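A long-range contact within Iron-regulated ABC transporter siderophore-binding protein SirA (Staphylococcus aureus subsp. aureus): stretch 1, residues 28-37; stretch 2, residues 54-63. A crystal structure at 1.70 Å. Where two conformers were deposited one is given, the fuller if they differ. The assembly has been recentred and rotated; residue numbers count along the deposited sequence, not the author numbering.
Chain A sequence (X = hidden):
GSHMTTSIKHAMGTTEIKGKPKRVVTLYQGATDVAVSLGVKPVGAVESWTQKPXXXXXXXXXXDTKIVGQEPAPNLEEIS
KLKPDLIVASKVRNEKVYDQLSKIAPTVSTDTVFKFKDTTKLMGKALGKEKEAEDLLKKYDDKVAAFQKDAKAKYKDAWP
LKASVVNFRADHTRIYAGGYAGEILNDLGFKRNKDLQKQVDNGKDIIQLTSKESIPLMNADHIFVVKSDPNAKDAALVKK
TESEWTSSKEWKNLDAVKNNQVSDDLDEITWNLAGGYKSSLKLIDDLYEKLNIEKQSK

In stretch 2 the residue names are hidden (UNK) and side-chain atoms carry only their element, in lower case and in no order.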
# COMPACT_ATOMS: atom_id res chain seq x y z
N TYR A 28 11.41 0.07 -0.35
CA TYR A 28 10.11 0.15 0.31
C TYR A 28 9.36 -1.17 0.21
O TYR A 28 9.64 -1.96 -0.68
CB TYR A 28 9.28 1.33 -0.22
CG TYR A 28 8.96 1.37 -1.69
CD1 TYR A 28 9.83 2.02 -2.58
CD2 TYR A 28 7.74 0.89 -2.18
CE1 TYR A 28 9.50 2.14 -3.94
CE2 TYR A 28 7.42 0.99 -3.54
CZ TYR A 28 8.29 1.65 -4.40
OH TYR A 28 7.99 1.78 -5.74
N GLN A 29 8.41 -1.39 1.12
CA GLN A 29 7.75 -2.70 1.21
C GLN A 29 7.22 -3.19 -0.13
O GLN A 29 7.39 -4.35 -0.49
CB GLN A 29 6.56 -2.60 2.18
CG GLN A 29 6.85 -1.85 3.50
CD GLN A 29 7.88 -2.55 4.36
OE1 GLN A 29 7.78 -3.75 4.59
NE2 GLN A 29 8.90 -1.80 4.81
N GLY A 30 6.52 -2.31 -0.86
CA GLY A 30 5.86 -2.73 -2.09
C GLY A 30 6.85 -3.12 -3.17
O GLY A 30 6.55 -3.98 -3.97
N ALA A 31 8.01 -2.47 -3.18
CA ALA A 31 9.06 -2.78 -4.15
C ALA A 31 9.59 -4.18 -3.87
O ALA A 31 9.81 -4.97 -4.78
CB ALA A 31 10.18 -1.74 -4.06
N THR A 32 9.74 -4.51 -2.59
CA THR A 32 10.17 -5.88 -2.22
C THR A 32 9.18 -6.93 -2.71
O THR A 32 9.57 -7.97 -3.28
CB THR A 32 10.33 -5.98 -0.71
OG1 THR A 32 11.27 -4.98 -0.31
CG2 THR A 32 10.92 -7.35 -0.32
N ASP A 33 7.90 -6.63 -2.50
CA ASP A 33 6.82 -7.48 -2.94
C ASP A 33 6.80 -7.63 -4.45
O ASP A 33 6.65 -8.73 -4.98
CB ASP A 33 5.49 -6.93 -2.41
CG ASP A 33 4.28 -7.79 -2.82
OD1 ASP A 33 3.91 -7.80 -4.02
OD2 ASP A 33 3.70 -8.45 -1.90
N VAL A 34 6.95 -6.52 -5.15
CA VAL A 34 6.92 -6.54 -6.61
C VAL A 34 8.12 -7.33 -7.17
O VAL A 34 7.96 -8.09 -8.12
CB VAL A 34 6.82 -5.10 -7.17
CG1 VAL A 34 7.14 -5.04 -8.69
CG2 VAL A 34 5.43 -4.54 -6.90
N ALA A 35 9.29 -7.17 -6.55
CA ALA A 35 10.48 -7.91 -7.01
C ALA A 35 10.19 -9.41 -6.94
O ALA A 35 10.40 -10.16 -7.91
CB ALA A 35 11.68 -7.56 -6.15
N VAL A 36 9.71 -9.85 -5.79
CA VAL A 36 9.34 -11.26 -5.62
C VAL A 36 8.29 -11.71 -6.65
O VAL A 36 8.41 -12.79 -7.27
CB VAL A 36 8.90 -11.52 -4.16
CG1 VAL A 36 8.20 -12.89 -3.99
CG2 VAL A 36 10.09 -11.39 -3.19
N SER A 37 7.28 -10.87 -6.87
CA SER A 37 6.20 -11.16 -7.82
C SER A 37 6.70 -11.30 -9.26
O SER A 37 6.12 -12.06 -10.08
CB SER A 37 5.16 -10.03 -7.74
OG SER A 37 4.49 -10.07 -6.48
N UNK A 54 10.92 -9.52 8.41
CA UNK A 54 10.31 -9.88 7.13
C UNK A 54 8.88 -10.36 7.35
O UNK A 54 8.65 -11.26 8.17
n UNK A 54 15.73 -12.60 5.26
c UNK A 54 14.86 -11.40 5.45
c UNK A 54 13.40 -11.84 5.72
c UNK A 54 12.55 -10.61 6.04
c UNK A 54 11.11 -11.01 6.44
N UNK A 55 7.93 -9.77 6.64
CA UNK A 55 6.54 -10.20 6.78
C UNK A 55 6.40 -11.70 6.55
O UNK A 55 7.00 -12.26 5.61
c UNK A 55 4.65 -6.27 7.51
c UNK A 55 5.63 -9.51 5.75
c UNK A 55 4.90 -7.62 7.25
c UNK A 55 5.36 -5.77 5.24
c UNK A 55 5.39 -8.05 6.02
c UNK A 55 5.60 -7.10 5.00
c UNK A 55 4.89 -5.32 6.48
N UNK A 56 5.60 -12.34 7.39
CA UNK A 56 5.34 -13.79 7.28
C UNK A 56 4.96 -14.25 5.87
O UNK A 56 5.46 -15.26 5.37
c UNK A 56 5.22 -16.30 9.26
o UNK A 56 6.17 -15.56 9.58
o UNK A 56 5.16 -17.50 9.61
c UNK A 56 4.10 -15.70 8.43
c UNK A 56 4.25 -14.20 8.29
N UNK A 57 4.09 -13.48 5.21
CA UNK A 57 3.60 -13.87 3.89
C UNK A 57 4.70 -13.98 2.82
O UNK A 57 4.56 -14.74 1.87
c UNK A 57 3.44 -10.64 0.56
c UNK A 57 2.42 -12.97 3.43
o UNK A 57 4.21 -8.39 0.56
c UNK A 57 2.87 -11.73 2.66
c UNK A 57 3.22 -10.58 3.34
c UNK A 57 3.78 -9.48 1.26
c UNK A 57 3.00 -11.75 1.28
c UNK A 57 3.67 -9.43 2.64
N UNK A 58 5.80 -13.27 3.01
CA UNK A 58 6.87 -13.23 2.01
C UNK A 58 8.25 -13.75 2.45
O UNK A 58 9.17 -13.88 1.61
c UNK A 58 7.60 -11.71 0.08
c UNK A 58 6.99 -11.76 1.49
c UNK A 58 7.69 -10.84 2.51
c UNK A 58 7.52 -10.30 -0.53
N UNK A 59 8.41 -14.06 3.73
CA UNK A 59 9.76 -14.28 4.26
C UNK A 59 10.44 -15.50 3.61
O UNK A 59 11.66 -15.49 3.44
c UNK A 59 9.78 -14.36 5.79
n UNK A 59 8.30 -16.98 9.73
c UNK A 59 8.75 -17.04 8.33
c UNK A 59 9.23 -15.66 7.86
c UNK A 59 9.26 -15.64 6.35
N UNK A 60 9.66 -16.51 3.22
CA UNK A 60 10.21 -17.72 2.57
C UNK A 60 10.70 -17.44 1.15
O UNK A 60 11.45 -18.25 0.57
o UNK A 60 9.83 -19.36 4.91
c UNK A 60 8.98 -19.46 4.02
n UNK A 60 7.80 -20.03 4.23
c UNK A 60 9.22 -18.91 2.60
N UNK A 61 10.27 -16.32 0.58
CA UNK A 61 10.79 -15.85 -0.70
C UNK A 61 11.95 -14.88 -0.52
O UNK A 61 12.57 -14.46 -1.51
o UNK A 61 8.60 -17.04 -2.34
o UNK A 61 7.42 -15.65 -1.11
c UNK A 61 9.69 -15.15 -1.50
c UNK A 61 8.48 -16.00 -1.67
N UNK A 62 12.25 -14.52 0.73
CA UNK A 62 13.34 -13.61 1.06
C UNK A 62 14.43 -14.26 1.92
O UNK A 62 15.13 -13.58 2.66
c UNK A 62 11.79 -11.50 1.08
c UNK A 62 12.34 -10.95 -0.24
c UNK A 62 12.83 -12.37 1.78
c UNK A 62 11.36 -10.36 2.02
N UNK A 63 14.56 -15.58 1.83
CA UNK A 63 15.62 -16.20 2.62
C UNK A 63 16.97 -15.77 2.03
O UNK A 63 17.16 -15.72 0.81
c UNK A 63 14.85 -19.73 1.29
n UNK A 63 13.00 -20.80 2.55
c UNK A 63 15.42 -17.72 2.71
c UNK A 63 15.76 -18.50 1.47
c UNK A 63 14.42 -20.35 2.62
O HOH W 1 5.85 -6.21 1.44

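Position 54 carries four carbons in a row ending in a nitrogen, an unbranched amine chain that makes no contact with stretch 1. It is Lys 54; its NZ donates to the backbone O of position 62 at 2.8 Å, linking the start of the segment to a residue near its end.

Position 55 has one carbon followed by a ring of six carbons with no heteroatom. A ring carbon of position 55 lies 3.2 Å from OE1 of Gln 29, and the oxygen approaches the ring obliquely. This is Phe 55, and the ring carbon is CE2.

Position 56 shows three carbons, the third carrying two oxygens, and nothing of stretch 1 is near: Glu 56. A glutamine would end in one oxygen and one nitrogen.

At position 57 one carbon leads to a six-carbon ring bearing an oxygen, 2.5 Å from OD2 of Asp 33. This is Tyr 57. Its OH donates the hydrogen bond to Asp 33 OD2, which sits near the ring plane, at the edge, where a phenol proton can reach it.

Position 58 has four carbons forked at the first, one arm two carbons long. The terminal carbon of that arm at position 58 lies 3.8 Å from CA of Asp 33 and 3.9 Å from CG2 of Val 36. The fork makes it Ile 58 and not leucine; both chi angles are t, and the extended arm ends in CD1, the atom that makes these contacts.

Position 59 repeats the four-carbon chain with terminal nitrogen, out of reach of the helix: Lys 59. Its NZ forms a salt bridge with Glu 56 OE1 at 2.6 Å.

Position 60 has two carbons, the second bearing one oxygen and one nitrogen, and is exposed: Asn 60.

Position 61 has two carbons, the second with two oxygens, and its CB packs 3.7 Å from CG1 of Val 36: Asp 61.

Position 62 has four carbons forked at the second. One terminal carbon of position 62 is 3.8 Å from CG2 of Thr 32, and the other is 3.7 Å from CG2 of Val 36. This is Leu 62, the two carbons being CD1 and CD2 respectively.

Position 63, again four carbons and a nitrogen, is out of reach of stretch 1: Lys 63.

The contact joins one side of helix 29-37 to an irregular segment. Gln 29, Thr 32, Asp 33 and Val 36 recur at helical spacing, so all four can meet stretch 2. Val 36, Ile 58 and Leu 62 form an apolar cluster, while the short Tyr 57 to Asp 33 bond supplies a directional anchor. Water 1 adds a second link, donating to O of Gln 29 at 3.1 Å and to OH of Tyr 57 at 2.9 Å. Together the stretches bury 349 Å².

Stretch 2, residues 54-63: KFEYIKNDLK
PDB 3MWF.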